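Local coordinates for structural polyprotein, VP1 (Israeli acute paralysis virus, PDB 5CDD), which probably serves as a structural component of the virion, as one of the capsid proteins cut from the viral polyprotein, at residues L42-W53 against L66-Y77. Residues are numbered along the deposited sequence; the frame is centred on the assembly and turned at random.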
loop_
_atom_site.group_PDB
_atom_site.type_symbol
_atom_site.label_atom_id
_atom_site.label_comp_id
_atom_site.label_asym_id
_atom_site.label_seq_id
_atom_site.Cartn_x
_atom_site.Cartn_y
_atom_site.Cartn_z
ATOM N N LEU A 42 7.622 -23.011 -26.674
ATOM C CA LEU A 42 6.704 -23.298 -27.767
ATOM C C LEU A 42 5.753 -24.406 -27.370
ATOM O O LEU A 42 4.882 -24.793 -28.141
ATOM C CB LEU A 42 7.478 -23.683 -29.029
ATOM C CG LEU A 42 8.452 -22.609 -29.528
ATOM C CD1 LEU A 42 9.176 -23.115 -30.760
ATOM C CD2 LEU A 42 7.702 -21.321 -29.848
ATOM N N LEU A 43 5.933 -24.916 -26.156
ATOM C CA LEU A 43 5.068 -25.961 -25.627
ATOM C C LEU A 43 4.054 -25.290 -24.703
ATOM O O LEU A 43 3.281 -25.956 -24.008
ATOM C CB LEU A 43 5.879 -27.003 -24.851
ATOM C CG LEU A 43 6.875 -27.850 -25.645
ATOM C CD1 LEU A 43 7.567 -28.826 -24.713
ATOM C CD2 LEU A 43 6.150 -28.595 -26.750
ATOM N N ARG A 44 4.083 -23.960 -24.698
ATOM C CA ARG A 44 3.173 -23.152 -23.893
ATOM C C ARG A 44 2.259 -22.405 -24.857
ATOM O O ARG A 44 1.096 -22.134 -24.556
ATOM C CB ARG A 44 3.958 -22.156 -23.035
ATOM C CG ARG A 44 4.895 -22.814 -22.035
ATOM C CD ARG A 44 4.125 -23.554 -20.951
ATOM N NE ARG A 44 5.016 -24.300 -20.067
ATOM C CZ ARG A 44 5.584 -25.462 -20.380
ATOM N NH1 ARG A 44 5.350 -26.022 -21.557
ATOM N NH2 ARG A 44 6.392 -26.061 -19.516
ATOM N N THR A 45 2.804 -22.079 -26.024
ATOM C CA THR A 45 2.051 -21.390 -27.065
ATOM C C THR A 45 1.089 -22.391 -27.697
ATOM O O THR A 45 1.461 -23.538 -27.947
ATOM C CB THR A 45 2.976 -20.870 -28.179
ATOM O OG1 THR A 45 3.716 -21.966 -28.729
ATOM C CG2 THR A 45 3.943 -19.839 -27.639
ATOM N N PHE A 46 -0.142 -21.964 -27.952
ATOM C CA PHE A 46 -1.127 -22.847 -28.563
ATOM C C PHE A 46 -1.049 -22.798 -30.078
ATOM O O PHE A 46 -0.796 -21.745 -30.664
ATOM C CB PHE A 46 -2.544 -22.476 -28.120
ATOM C CG PHE A 46 -2.885 -22.932 -26.731
ATOM C CD1 PHE A 46 -2.339 -22.300 -25.620
ATOM C CD2 PHE A 46 -3.748 -24.005 -26.535
ATOM C CE1 PHE A 46 -2.646 -22.731 -24.331
ATOM C CE2 PHE A 46 -4.060 -24.443 -25.253
ATOM C CZ PHE A 46 -3.509 -23.804 -24.149
ATOM N N ARG A 47 -1.269 -23.947 -30.705
ATOM C CA ARG A 47 -1.239 -24.056 -32.158
ATOM C C ARG A 47 -2.315 -25.045 -32.581
ATOM O O ARG A 47 -2.557 -26.035 -31.890
ATOM C CB ARG A 47 0.137 -24.535 -32.622
ATOM C CG ARG A 47 1.227 -23.477 -32.517
ATOM C CD ARG A 47 1.032 -22.397 -33.564
ATOM N NE ARG A 47 2.105 -21.406 -33.558
ATOM C CZ ARG A 47 2.203 -20.406 -32.687
ATOM N NH1 ARG A 47 1.286 -20.254 -31.739
ATOM N NH2 ARG A 47 3.215 -19.551 -32.768
ATOM N N THR A 48 -2.968 -24.777 -33.708
ATOM C CA THR A 48 -4.026 -25.661 -34.182
ATOM C C THR A 48 -3.463 -26.977 -34.699
ATOM O O THR A 48 -2.399 -27.007 -35.316
ATOM C CB THR A 48 -4.863 -25.005 -35.308
ATOM O OG1 THR A 48 -4.031 -24.747 -36.445
ATOM C CG2 THR A 48 -5.467 -23.698 -34.828
ATOM N N ILE A 49 -4.175 -28.065 -34.426
ATOM C CA ILE A 49 -3.764 -29.384 -34.884
ATOM C C ILE A 49 -4.780 -29.898 -35.889
ATOM O O ILE A 49 -4.550 -30.892 -36.566
ATOM C CB ILE A 49 -3.657 -30.380 -33.715
ATOM C CG1 ILE A 49 -4.984 -30.446 -32.951
ATOM C CG2 ILE A 49 -2.531 -29.963 -32.799
ATOM C CD1 ILE A 49 -4.994 -31.421 -31.781
ATOM N N THR A 50 -5.910 -29.206 -35.974
ATOM C CA THR A 50 -6.976 -29.554 -36.905
ATOM C C THR A 50 -7.949 -28.390 -37.001
ATOM O O THR A 50 -8.468 -27.923 -35.990
ATOM C CB THR A 50 -7.754 -30.819 -36.461
ATOM O OG1 THR A 50 -8.756 -31.128 -37.437
ATOM C CG2 THR A 50 -8.433 -30.594 -35.123
ATOM N N ASP A 51 -8.183 -27.908 -38.215
ATOM C CA ASP A 51 -9.101 -26.796 -38.407
ATOM C C ASP A 51 -10.533 -27.300 -38.453
ATOM O O ASP A 51 -11.465 -26.524 -38.646
ATOM C CB ASP A 51 -8.773 -26.049 -39.702
ATOM C CG ASP A 51 -7.381 -25.439 -39.688
ATOM O OD1 ASP A 51 -7.147 -24.490 -38.907
ATOM O OD2 ASP A 51 -6.519 -25.911 -40.461
ATOM N N ASN A 52 -10.712 -28.606 -38.276
ATOM C CA ASN A 52 -12.055 -29.170 -38.312
ATOM C C ASN A 52 -12.137 -30.579 -37.738
ATOM O O ASN A 52 -11.752 -31.548 -38.390
ATOM C CB ASN A 52 -12.578 -29.178 -39.749
ATOM C CG ASN A 52 -14.085 -29.299 -39.816
ATOM O OD1 ASN A 52 -14.804 -28.450 -39.292
ATOM N ND2 ASN A 52 -14.571 -30.351 -40.463
ATOM N N TRP A 53 -12.651 -30.689 -36.520
ATOM C CA TRP A 53 -12.790 -31.985 -35.875
ATOM C C TRP A 53 -14.270 -32.334 -35.815
ATOM O O TRP A 53 -15.021 -31.774 -35.017
ATOM C CB TRP A 53 -12.193 -31.943 -34.468
ATOM C CG TRP A 53 -12.047 -33.295 -33.843
ATOM C CD1 TRP A 53 -11.685 -34.453 -34.472
ATOM C CD2 TRP A 53 -12.196 -33.623 -32.456
ATOM N NE1 TRP A 53 -11.598 -35.480 -33.565
ATOM C CE2 TRP A 53 -11.906 -35.001 -32.319
ATOM C CE3 TRP A 53 -12.544 -32.888 -31.314
ATOM C CZ2 TRP A 53 -11.953 -35.659 -31.083
ATOM C CZ3 TRP A 53 -12.590 -33.543 -30.084
ATOM C CH2 TRP A 53 -12.295 -34.915 -29.981
ATOM N N LEU A 66 -7.893 -38.398 -31.961
ATOM C CA LEU A 66 -7.422 -37.281 -32.767
ATOM C C LEU A 66 -5.922 -37.116 -32.555
ATOM O O LEU A 66 -5.164 -36.885 -33.495
ATOM C CB LEU A 66 -8.135 -35.995 -32.342
ATOM C CG LEU A 66 -7.575 -34.681 -32.898
ATOM C CD1 LEU A 66 -7.746 -34.651 -34.406
ATOM C CD2 LEU A 66 -8.289 -33.505 -32.258
ATOM N N THR A 67 -5.515 -37.244 -31.299
ATOM C CA THR A 67 -4.128 -37.102 -30.882
ATOM C C THR A 67 -3.152 -38.086 -31.520
ATOM O O THR A 67 -2.071 -37.690 -31.954
ATOM C CB THR A 67 -4.037 -37.199 -29.340
ATOM O OG1 THR A 67 -4.113 -35.882 -28.784
ATOM C CG2 THR A 67 -2.753 -37.879 -28.896
ATOM N N ASN A 68 -3.521 -39.362 -31.577
ATOM C CA ASN A 68 -2.639 -40.364 -32.166
ATOM C C ASN A 68 -2.201 -39.961 -33.568
ATOM O O ASN A 68 -1.040 -40.138 -33.940
ATOM C CB ASN A 68 -3.324 -41.731 -32.218
ATOM C CG ASN A 68 -3.583 -42.306 -30.840
ATOM O OD1 ASN A 68 -2.737 -42.226 -29.950
ATOM N ND2 ASN A 68 -4.754 -42.905 -30.662
ATOM N N THR A 69 -3.133 -39.412 -34.339
ATOM C CA THR A 69 -2.841 -38.986 -35.701
ATOM C C THR A 69 -1.983 -37.723 -35.731
ATOM O O THR A 69 -0.891 -37.716 -36.298
ATOM C CB THR A 69 -4.139 -38.714 -36.482
ATOM O OG1 THR A 69 -4.962 -39.885 -36.461
ATOM C CG2 THR A 69 -3.824 -38.347 -37.922
ATOM N N THR A 70 -2.480 -36.659 -35.109
ATOM C CA THR A 70 -1.764 -35.390 -35.086
ATOM C C THR A 70 -0.365 -35.469 -34.478
ATOM O O THR A 70 0.506 -34.673 -34.828
ATOM C CB THR A 70 -2.572 -34.305 -34.338
ATOM O OG1 THR A 70 -2.668 -34.642 -32.950
ATOM C CG2 THR A 70 -3.972 -34.194 -34.923
ATOM N N ASP A 71 -0.143 -36.417 -33.572
ATOM C CA ASP A 71 1.173 -36.558 -32.951
ATOM C C ASP A 71 2.211 -37.044 -33.950
ATOM O O ASP A 71 3.404 -36.782 -33.794
ATOM C CB ASP A 71 1.138 -37.550 -31.785
ATOM C CG ASP A 71 0.575 -36.949 -30.518
ATOM O OD1 ASP A 71 0.874 -35.771 -30.230
ATOM O OD2 ASP A 71 -0.152 -37.666 -29.799
ATOM N N ALA A 72 1.755 -37.758 -34.971
ATOM C CA ALA A 72 2.656 -38.299 -35.977
ATOM C C ALA A 72 2.937 -37.337 -37.126
ATOM O O ALA A 72 4.032 -37.340 -37.688
ATOM C CB ALA A 72 2.090 -39.601 -36.518
ATOM N N GLN A 73 1.949 -36.514 -37.467
ATOM C CA GLN A 73 2.079 -35.565 -38.569
ATOM C C GLN A 73 3.223 -34.573 -38.413
ATOM O O GLN A 73 3.969 -34.324 -39.360
ATOM C CB GLN A 73 0.772 -34.799 -38.757
ATOM C CG GLN A 73 -0.438 -35.696 -38.907
ATOM C CD GLN A 73 -1.667 -34.933 -39.339
ATOM O OE1 GLN A 73 -2.007 -33.900 -38.759
ATOM N NE2 GLN A 73 -2.349 -35.441 -40.362
ATOM N N GLY A 74 3.352 -34.001 -37.222
ATOM C CA GLY A 74 4.415 -33.041 -36.982
ATOM C C GLY A 74 4.048 -31.643 -37.438
ATOM O O GLY A 74 4.923 -30.854 -37.793
ATOM N N ARG A 75 2.753 -31.333 -37.424
ATOM C CA ARG A 75 2.280 -30.018 -37.837
ATOM C C ARG A 75 2.461 -28.975 -36.734
ATOM O O ARG A 75 3.052 -27.921 -36.970
ATOM C CB ARG A 75 0.804 -30.073 -38.245
ATOM C CG ARG A 75 0.263 -28.731 -38.715
ATOM C CD ARG A 75 -1.242 -28.748 -38.919
ATOM N NE ARG A 75 -1.755 -27.406 -39.190
ATOM C CZ ARG A 75 -3.046 -27.097 -39.285
ATOM N NH1 ARG A 75 -3.969 -28.036 -39.131
ATOM N NH2 ARG A 75 -3.413 -25.845 -39.525
ATOM N N ASP A 76 1.951 -29.261 -35.537
ATOM C CA ASP A 76 2.076 -28.323 -34.422
ATOM C C ASP A 76 3.408 -28.501 -33.695
ATOM O O ASP A 76 4.182 -29.400 -34.016
ATOM C CB ASP A 76 0.917 -28.487 -33.430
ATOM C CG ASP A 76 1.024 -29.750 -32.596
ATOM O OD1 ASP A 76 0.250 -29.885 -31.624
ATOM O OD2 ASP A 76 1.876 -30.610 -32.906
ATOM N N TYR A 77 3.667 -27.647 -32.711
ATOM C CA TYR A 77 4.918 -27.714 -31.965
ATOM C C TYR A 77 5.073 -28.966 -31.111
ATOM O O TYR A 77 6.153 -29.554 -31.067
ATOM C CB TYR A 77 5.080 -26.471 -31.086
ATOM C CG TYR A 77 5.187 -25.180 -31.865
ATOM C CD1 TYR A 77 5.934 -25.116 -33.038
ATOM C CD2 TYR A 77 4.565 -24.015 -31.417
ATOM C CE1 TYR A 77 6.060 -23.929 -33.749
ATOM C CE2 TYR A 77 4.687 -22.819 -32.123
ATOM C CZ TYR A 77 5.436 -22.786 -33.287
ATOM O OH TYR A 77 5.561 -21.614 -33.997
#
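Arg75 reaches Asp51 with an extended chain, CG anti to the backbone N, and its NH2 donates to Asp51 OD2 at 3.2 Å in a salt bridge. The N-H...O angle of 153° and the approach on the syn side of the carboxylate, though somewhat out of its plane, support the assignment. Arg75 NE turns to a second carboxylate, Asp127 of a neighbouring copy of this protein, so one guanidinium serves both an intrachain and an intersubunit ion pair. Thr48 OG1 lies over a face of that guanidinium, too poorly angled for a bond.

Asp76 is satisfied on both oxygens: OD2 caps the N terminus of helix 77-82 through Ser79 N, and OD1 pairs with Arg182 of the strand beside 47-55. Arg47 folds back, bent at chi2, and NH1 donates to the carbonyl O of Phe46 at 2.8 Å, in the guanidinium plane. Its NH2 makes a weak bond to Tyr77 OH (3.4 Å, 131°), while Tyr77 CE2 sits over a guanidinium face, the two planes 51° apart. Leu42 CB covers a face of the Tyr77 ring; at its edge Thr45 OG1 gives a weak bond to Leu42 O. Thr70 OG1 donates back to Thr67 O in its own helix.

The far end is apolar. Leu66 CD2 stands 3.9 Å from the centroid of the Trp53 five-membered ring, almost on its normal, a CH-pi contact, and Ile49 CD1 meets that methyl. Beside this packing Ile49 and Thr50 are together set against the single residue Val180 of the partner strand, the signature of a classic beta bulge, where helix 64-73 packs against strand 47-55 of the antiparallel beta-sandwich (jelly roll) characteristic of picorna-like capsid proteins.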